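Local coordinates for protein probable acrylyl-CoA reductase AcuI (Escherichia coli, PDB 1O89) that probably catalyses the NADPH-dependent reduction of acrylyl-CoA to propanoyl-CoA and works as a homodimer, at residues A[249-261]-A[275-287]. Residues are numbered along the deposited sequence; the frame is centred on the assembly and turned at random.
Sequences LAQMNYGGCVAAC and PFILRNVRLQGVD
Tyr254 holds CG anti to its N (chi1 -167°), which lays its ring across the C-terminal end of helix 274-279. Arg279 runs extended from CG to NE and carries its guanidinium to the end of helix 242-250. Arg279 O lies over one face of the Tyr254 ring, 3.7 Å above the ring plane, offset toward the rim. Asn280 CB adds an off-centre CH-pi contact, 4.3 Å from the centroid of the Tyr254 ring. The same Arg279 O accepts a bond from Gly255 N. Arg279 NH1 makes a weak, bent bond to Ala250 O and a better one to Glu229 O. A water accepts from Arg279 NH1 and donates to Leu249 O and Met252 O, bridging the guanidinium to this backbone.

Next along the chain, Val281 splits its two methyls. Val281 CG1 meets Leu249 CD2 at 3.9 Å, and Val281 CG2 packs on Met252 CB at 3.6 Å. Leu249 CD2 touches Phe276 CZ at 3.9 Å. Strands 256-260 and 282-285 run parallel, joined by backbone bonds from Arg282 N to Gly256 O through to Val286 N to Ala260 O. On one face Leu283 CD1 reaches Ala260 CB at 3.8 Å. On the other, Cys257 SG lies against the Arg282 chain. Arg282 NE hydrogen-bonds Gln284 OE1, and Tyr254 OH hydrogen-bonds Asp287 OD2, both of the second subunit.

Strand 282-285 pairs antiparallel with a strand of the second subunit, continuing the sheet across the dimer. Within the chain, it is an outermost strand of the six-stranded parallel sheet in the Rossmann-fold NADP-binding domain.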
ATOM      1  N   LEU A 249     -10.699  -1.954  -3.785  1.00 49.88           N
ATOM      2  CA  LEU A 249      -9.396  -2.467  -4.196  1.00 48.35           C
ATOM      3  C   LEU A 249      -9.476  -3.298  -5.471  1.00 49.53           C
ATOM      4  O   LEU A 249      -8.630  -3.175  -6.337  1.00 48.71           O
ATOM      5  CB  LEU A 249      -8.766  -3.305  -3.081  1.00 48.00           C
ATOM      6  CG  LEU A 249      -8.108  -2.522  -1.946  1.00 45.42           C
ATOM      7  CD1 LEU A 249      -7.916  -3.434  -0.748  1.00 45.48           C
ATOM      8  CD2 LEU A 249      -6.780  -1.897  -2.390  1.00 42.84           C
ATOM      9  N   ALA A 250     -10.499  -4.145  -5.574  1.00 51.79           N
ATOM     10  CA  ALA A 250     -10.707  -4.961  -6.762  1.00 53.15           C
ATOM     11  C   ALA A 250     -11.141  -4.124  -7.975  1.00 53.91           C
ATOM     12  O   ALA A 250     -11.056  -4.590  -9.112  1.00 54.73           O
ATOM     13  CB  ALA A 250     -11.721  -6.033  -6.476  1.00 56.31           C
ATOM     14  N   GLN A 251     -11.581  -2.889  -7.725  1.00 53.08           N
ATOM     15  CA  GLN A 251     -11.987  -1.945  -8.777  1.00 54.07           C
ATOM     16  C   GLN A 251     -10.901  -0.926  -9.152  1.00 51.69           C
ATOM     17  O   GLN A 251     -11.114  -0.108 -10.032  1.00 52.16           O
ATOM     18  CB  GLN A 251     -13.239  -1.168  -8.344  1.00 55.20           C
ATOM     19  CG  GLN A 251     -14.506  -1.984  -8.284  1.00 58.74           C
ATOM     20  CD  GLN A 251     -15.697  -1.185  -7.771  1.00 60.42           C
ATOM     21  OE1 GLN A 251     -15.555  -0.280  -6.929  1.00 59.38           O
ATOM     22  NE2 GLN A 251     -16.866  -1.530  -8.248  1.00 63.15           N
ATOM     23  N   MET A 252      -9.750  -0.963  -8.484  1.00 50.08           N
ATOM     24  CA  MET A 252      -8.672  -0.004  -8.759  1.00 48.45           C
ATOM     25  C   MET A 252      -8.036  -0.221 -10.145  1.00 49.04           C
ATOM     26  O   MET A 252      -7.731  -1.346 -10.535  1.00 48.89           O
ATOM     27  CB  MET A 252      -7.589  -0.104  -7.694  1.00 46.70           C
ATOM     28  CG  MET A 252      -8.031   0.266  -6.281  1.00 48.17           C
ATOM     29  SD  MET A 252      -8.864   1.897  -6.127  1.00 52.58           S
ATOM     30  CE  MET A 252      -7.605   2.903  -6.945  1.00 46.15           C
ATOM     31  N   ASN A 253      -7.873   0.875 -10.884  1.00 49.44           N
ATOM     32  CA  ASN A 253      -7.061   0.915 -12.096  1.00 50.11           C
ATOM     33  C   ASN A 253      -5.674   0.395 -11.812  1.00 48.83           C
ATOM     34  O   ASN A 253      -5.201   0.495 -10.684  1.00 47.51           O
ATOM     35  CB  ASN A 253      -6.887   2.352 -12.591  1.00 50.13           C
ATOM     36  CG  ASN A 253      -8.141   2.918 -13.237  1.00 53.16           C
ATOM     37  OD1 ASN A 253      -9.144   2.210 -13.432  1.00 55.28           O
ATOM     38  ND2 ASN A 253      -8.085   4.198 -13.587  1.00 51.41           N
ATOM     39  N   TYR A 254      -5.019  -0.118 -12.849  1.00 49.84           N
ATOM     40  CA  TYR A 254      -3.604  -0.448 -12.787  1.00 49.01           C
ATOM     41  C   TYR A 254      -2.790   0.754 -12.298  1.00 47.68           C
ATOM     42  O   TYR A 254      -2.847   1.833 -12.888  1.00 47.95           O
ATOM     43  CB  TYR A 254      -3.099  -0.878 -14.172  1.00 50.76           C
ATOM     44  CG  TYR A 254      -1.746  -1.519 -14.118  1.00 50.78           C
ATOM     45  CD1 TYR A 254      -0.593  -0.744 -14.009  1.00 50.91           C
ATOM     46  CD2 TYR A 254      -1.610  -2.905 -14.148  1.00 51.86           C
ATOM     47  CE1 TYR A 254       0.663  -1.334 -13.946  1.00 51.63           C
ATOM     48  CE2 TYR A 254      -0.367  -3.500 -14.082  1.00 52.11           C
ATOM     49  CZ  TYR A 254       0.768  -2.708 -13.983  1.00 51.56           C
ATOM     50  OH  TYR A 254       2.006  -3.289 -13.916  1.00 52.56           O
ATOM     51  N   GLY A 255      -2.026   0.551 -11.225  1.00 46.45           N
ATOM     52  CA  GLY A 255      -1.135   1.563 -10.674  1.00 45.44           C
ATOM     53  C   GLY A 255      -1.838   2.531  -9.742  1.00 45.14           C
ATOM     54  O   GLY A 255      -1.243   3.501  -9.294  1.00 45.66           O
ATOM     55  N   GLY A 256      -3.098   2.259  -9.425  1.00 45.19           N
ATOM     56  CA  GLY A 256      -3.894   3.126  -8.587  1.00 44.54           C
ATOM     57  C   GLY A 256      -3.539   3.002  -7.123  1.00 43.38           C
ATOM     58  O   GLY A 256      -2.829   2.105  -6.711  1.00 42.77           O
ATOM     59  N   CYS A 257      -4.029   3.946  -6.338  1.00 44.16           N
ATOM     60  CA  CYS A 257      -3.742   4.010  -4.915  1.00 43.77           C
ATOM     61  C   CYS A 257      -5.013   4.255  -4.117  1.00 43.69           C
ATOM     62  O   CYS A 257      -5.789   5.146  -4.438  1.00 44.74           O
ATOM     63  CB  CYS A 257      -2.744   5.137  -4.629  1.00 43.37           C
ATOM     64  SG  CYS A 257      -2.337   5.253  -2.871  1.00 44.46           S
ATOM     65  N   VAL A 258      -5.212   3.455  -3.077  1.00 43.84           N
ATOM     66  CA  VAL A 258      -6.228   3.689  -2.062  1.00 43.76           C
ATOM     67  C   VAL A 258      -5.542   4.201  -0.796  1.00 42.92           C
ATOM     68  O   VAL A 258      -4.608   3.564  -0.308  1.00 42.79           O
ATOM     69  CB  VAL A 258      -6.955   2.361  -1.701  1.00 44.85           C
ATOM     70  CG1 VAL A 258      -8.063   2.601  -0.708  1.00 44.74           C
ATOM     71  CG2 VAL A 258      -7.488   1.701  -2.946  1.00 46.64           C
ATOM     72  N   ALA A 259      -5.983   5.349  -0.273  1.00 43.17           N
ATOM     73  CA  ALA A 259      -5.577   5.818   1.055  1.00 42.19           C
ATOM     74  C   ALA A 259      -6.639   5.377   2.046  1.00 42.68           C
ATOM     75  O   ALA A 259      -7.778   5.797   1.952  1.00 43.19           O
ATOM     76  CB  ALA A 259      -5.445   7.303   1.071  1.00 42.73           C
ATOM     77  N   ALA A 260      -6.261   4.521   2.984  1.00 42.57           N
ATOM     78  CA  ALA A 260      -7.186   3.951   3.953  1.00 43.81           C
ATOM     79  C   ALA A 260      -6.932   4.524   5.340  1.00 43.90           C
ATOM     80  O   ALA A 260      -5.806   4.477   5.824  1.00 42.95           O
ATOM     81  CB  ALA A 260      -7.017   2.475   3.986  1.00 44.53           C
ATOM     82  N   CYS A 261      -7.983   5.042   5.974  1.00 44.50           N
ATOM     83  CA  CYS A 261      -7.856   5.714   7.266  1.00 45.33           C
ATOM     84  C   CYS A 261      -8.943   5.400   8.313  1.00 47.21           C
ATOM     85  O   CYS A 261      -8.904   5.967   9.396  1.00 48.04           O
ATOM     86  CB  CYS A 261      -7.849   7.227   7.026  1.00 45.07           C
ATOM     87  SG  CYS A 261      -9.453   7.874   6.492  1.00 45.94           S
ATOM     88  N   PRO A 275      -5.261  -7.520  -6.826  1.00 49.36           N
ATOM     89  CA  PRO A 275      -5.057  -6.113  -7.180  1.00 48.06           C
ATOM     90  C   PRO A 275      -3.600  -5.709  -7.014  1.00 46.82           C
ATOM     91  O   PRO A 275      -3.056  -4.968  -7.829  1.00 46.48           O
ATOM     92  CB  PRO A 275      -5.952  -5.362  -6.182  1.00 47.95           C
ATOM     93  CG  PRO A 275      -7.018  -6.352  -5.792  1.00 49.18           C
ATOM     94  CD  PRO A 275      -6.345  -7.686  -5.839  1.00 50.17           C
ATOM     95  N   PHE A 276      -2.957  -6.239  -5.982  1.00 46.40           N
ATOM     96  CA  PHE A 276      -1.571  -5.897  -5.697  1.00 45.04           C
ATOM     97  C   PHE A 276      -0.580  -6.498  -6.702  1.00 46.02           C
ATOM     98  O   PHE A 276       0.203  -5.770  -7.309  1.00 45.82           O
ATOM     99  CB  PHE A 276      -1.247  -6.278  -4.252  1.00 45.10           C
ATOM    100  CG  PHE A 276      -2.150  -5.604  -3.262  1.00 42.84           C
ATOM    101  CD1 PHE A 276      -1.999  -4.267  -2.993  1.00 40.65           C
ATOM    102  CD2 PHE A 276      -3.205  -6.293  -2.665  1.00 43.59           C
ATOM    103  CE1 PHE A 276      -2.849  -3.608  -2.095  1.00 40.82           C
ATOM    104  CE2 PHE A 276      -4.053  -5.653  -1.777  1.00 43.18           C
ATOM    105  CZ  PHE A 276      -3.874  -4.296  -1.495  1.00 42.18           C
ATOM    106  N   ILE A 277      -0.640  -7.805  -6.914  1.00 47.00           N
ATOM    107  CA  ILE A 277       0.404  -8.480  -7.651  1.00 47.92           C
ATOM    108  C   ILE A 277       0.166  -8.450  -9.159  1.00 48.85           C
ATOM    109  O   ILE A 277       1.109  -8.583  -9.914  1.00 48.80           O
ATOM    110  CB  ILE A 277       0.654  -9.946  -7.120  1.00 49.40           C
ATOM    111  CG1 ILE A 277      -0.455 -10.916  -7.546  1.00 51.10           C
ATOM    112  CG2 ILE A 277       0.834  -9.918  -5.606  1.00 48.70           C
ATOM    113  CD1 ILE A 277      -0.111 -12.394  -7.303  1.00 53.26           C
ATOM    114  N   LEU A 278      -1.085  -8.281  -9.579  1.00 49.08           N
ATOM    115  CA  LEU A 278      -1.427  -8.227 -10.995  1.00 50.38           C
ATOM    116  C   LEU A 278      -1.761  -6.812 -11.482  1.00 49.15           C
ATOM    117  O   LEU A 278      -1.730  -6.565 -12.673  1.00 49.57           O
ATOM    118  CB  LEU A 278      -2.594  -9.178 -11.318  1.00 52.35           C
ATOM    119  CG  LEU A 278      -2.388 -10.695 -11.296  1.00 55.13           C
ATOM    120  CD1 LEU A 278      -3.596 -11.409 -11.934  1.00 57.25           C
ATOM    121  CD2 LEU A 278      -1.083 -11.141 -12.002  1.00 56.39           C
ATOM    122  N   ARG A 279      -2.068  -5.894 -10.570  1.00 48.20           N
ATOM    123  CA  ARG A 279      -2.427  -4.524 -10.945  1.00 48.27           C
ATOM    124  C   ARG A 279      -1.558  -3.453 -10.301  1.00 47.14           C
ATOM    125  O   ARG A 279      -1.828  -2.273 -10.460  1.00 47.06           O
ATOM    126  CB  ARG A 279      -3.918  -4.257 -10.669  1.00 48.56           C
ATOM    127  CG  ARG A 279      -4.850  -4.980 -11.672  1.00 50.62           C
ATOM    128  CD  ARG A 279      -6.334  -4.737 -11.415  1.00 52.42           C
ATOM    129  NE  ARG A 279      -7.219  -5.335 -12.423  1.00 53.89           N
ATOM    130  CZ  ARG A 279      -8.544  -5.384 -12.317  1.00 54.63           C
ATOM    131  NH1 ARG A 279      -9.161  -4.880 -11.253  1.00 54.16           N
ATOM    132  NH2 ARG A 279      -9.265  -5.934 -13.284  1.00 56.32           N
ATOM    133  N   ASN A 280      -0.504  -3.845  -9.599  1.00 47.21           N
ATOM    134  CA  ASN A 280       0.429  -2.871  -9.016  1.00 46.76           C
ATOM    135  C   ASN A 280      -0.261  -1.787  -8.180  1.00 45.52           C
ATOM    136  O   ASN A 280       0.154  -0.638  -8.193  1.00 45.64           O
ATOM    137  CB  ASN A 280       1.272  -2.208 -10.123  1.00 47.59           C
ATOM    138  CG  ASN A 280       2.720  -1.959  -9.693  1.00 48.61           C
ATOM    139  OD1 ASN A 280       3.554  -2.840  -9.781  1.00 51.24           O
ATOM    140  ND2 ASN A 280       3.005  -0.760  -9.215  1.00 49.25           N
ATOM    141  N   VAL A 281      -1.290  -2.177  -7.443  1.00 45.14           N
ATOM    142  CA  VAL A 281      -2.065  -1.254  -6.612  1.00 44.41           C
ATOM    143  C   VAL A 281      -1.366  -1.034  -5.271  1.00 43.02           C
ATOM    144  O   VAL A 281      -0.803  -1.966  -4.695  1.00 42.74           O
ATOM    145  CB  VAL A 281      -3.522  -1.802  -6.388  1.00 44.67           C
ATOM    146  CG1 VAL A 281      -4.223  -1.147  -5.207  1.00 43.53           C
ATOM    147  CG2 VAL A 281      -4.332  -1.612  -7.643  1.00 46.49           C
ATOM    148  N   ARG A 282      -1.409   0.207  -4.797  1.00 41.73           N
ATOM    149  CA  ARG A 282      -0.863   0.587  -3.500  1.00 41.33           C
ATOM    150  C   ARG A 282      -2.007   0.784  -2.522  1.00 40.83           C
ATOM    151  O   ARG A 282      -2.945   1.513  -2.811  1.00 41.49           O
ATOM    152  CB  ARG A 282      -0.082   1.897  -3.607  1.00 40.76           C
ATOM    153  CG  ARG A 282       0.544   2.358  -2.292  1.00 41.30           C
ATOM    154  CD  ARG A 282       1.280   3.699  -2.388  1.00 41.51           C
ATOM    155  NE  ARG A 282       2.422   3.616  -3.286  1.00 43.03           N
ATOM    156  CZ  ARG A 282       3.202   4.639  -3.586  1.00 42.42           C
ATOM    157  NH1 ARG A 282       2.961   5.844  -3.083  1.00 43.88           N
ATOM    158  NH2 ARG A 282       4.221   4.459  -4.399  1.00 41.91           N
ATOM    159  N   LEU A 283      -1.954   0.092  -1.392  1.00 40.84           N
ATOM    160  CA  LEU A 283      -2.778   0.411  -0.229  1.00 39.99           C
ATOM    161  C   LEU A 283      -1.891   1.169   0.754  1.00 39.45           C
ATOM    162  O   LEU A 283      -0.960   0.616   1.329  1.00 38.58           O
ATOM    163  CB  LEU A 283      -3.363  -0.863   0.384  1.00 40.79           C
ATOM    164  CG  LEU A 283      -4.199  -0.728   1.664  1.00 41.19           C
ATOM    165  CD1 LEU A 283      -5.382   0.208   1.449  1.00 42.86           C
ATOM    166  CD2 LEU A 283      -4.688  -2.073   2.145  1.00 42.47           C
ATOM    167  N   GLN A 284      -2.141   2.463   0.871  1.00 39.81           N
ATOM    168  CA  GLN A 284      -1.412   3.321   1.779  1.00 40.33           C
ATOM    169  C   GLN A 284      -2.278   3.595   2.993  1.00 41.11           C
ATOM    170  O   GLN A 284      -3.287   4.284   2.910  1.00 41.35           O
ATOM    171  CB  GLN A 284      -1.055   4.655   1.115  1.00 40.10           C
ATOM    172  CG  GLN A 284      -0.358   5.636   2.056  1.00 39.90           C
ATOM    173  CD  GLN A 284       0.958   5.100   2.522  1.00 40.31           C
ATOM    174  OE1 GLN A 284       1.878   4.962   1.719  1.00 41.24           O
ATOM    175  NE2 GLN A 284       1.049   4.746   3.802  1.00 39.79           N
ATOM    176  N   GLY A 285      -1.865   3.065   4.129  1.00 42.14           N
ATOM    177  CA  GLY A 285      -2.523   3.361   5.381  1.00 42.93           C
ATOM    178  C   GLY A 285      -2.198   4.762   5.839  1.00 42.70           C
ATOM    179  O   GLY A 285      -1.067   5.221   5.692  1.00 42.56           O
ATOM    180  N   VAL A 286      -3.194   5.443   6.384  1.00 43.19           N
ATOM    181  CA  VAL A 286      -3.029   6.807   6.846  1.00 43.80           C
ATOM    182  C   VAL A 286      -3.437   6.909   8.295  1.00 45.27           C
ATOM    183  O   VAL A 286      -4.627   6.871   8.612  1.00 46.25           O
ATOM    184  CB  VAL A 286      -3.888   7.791   6.041  1.00 43.59           C
ATOM    185  CG1 VAL A 286      -3.871   9.159   6.696  1.00 43.93           C
ATOM    186  CG2 VAL A 286      -3.382   7.875   4.604  1.00 42.72           C
ATOM    187  N   ASP A 287      -2.443   7.025   9.170  1.00 45.93           N
ATOM    188  CA  ASP A 287      -2.671   7.289  10.592  1.00 46.84           C
ATOM    189  C   ASP A 287      -2.595   8.777  10.839  1.00 47.20           C
ATOM    190  O   ASP A 287      -1.737   9.451  10.277  1.00 48.03           O
ATOM    191  CB  ASP A 287      -1.622   6.546  11.424  1.00 47.97           C
ATOM    192  CG  ASP A 287      -1.547   7.029  12.836  1.00 49.78           C
ATOM    193  OD1 ASP A 287      -2.554   6.882  13.571  1.00 52.50           O
ATOM    194  OD2 ASP A 287      -0.527   7.585  13.291  1.00 47.26           O
TER
HETATM  195  O   HOH W   1      -7.731  -3.651  -8.740  1.00 48.66           O
HETATM  196  O   HOH W   2       4.189  -2.050 -12.795  1.00 49.65           O
HETATM  197  O   HOH W   3      -6.819   7.318  10.272  1.00 43.29           O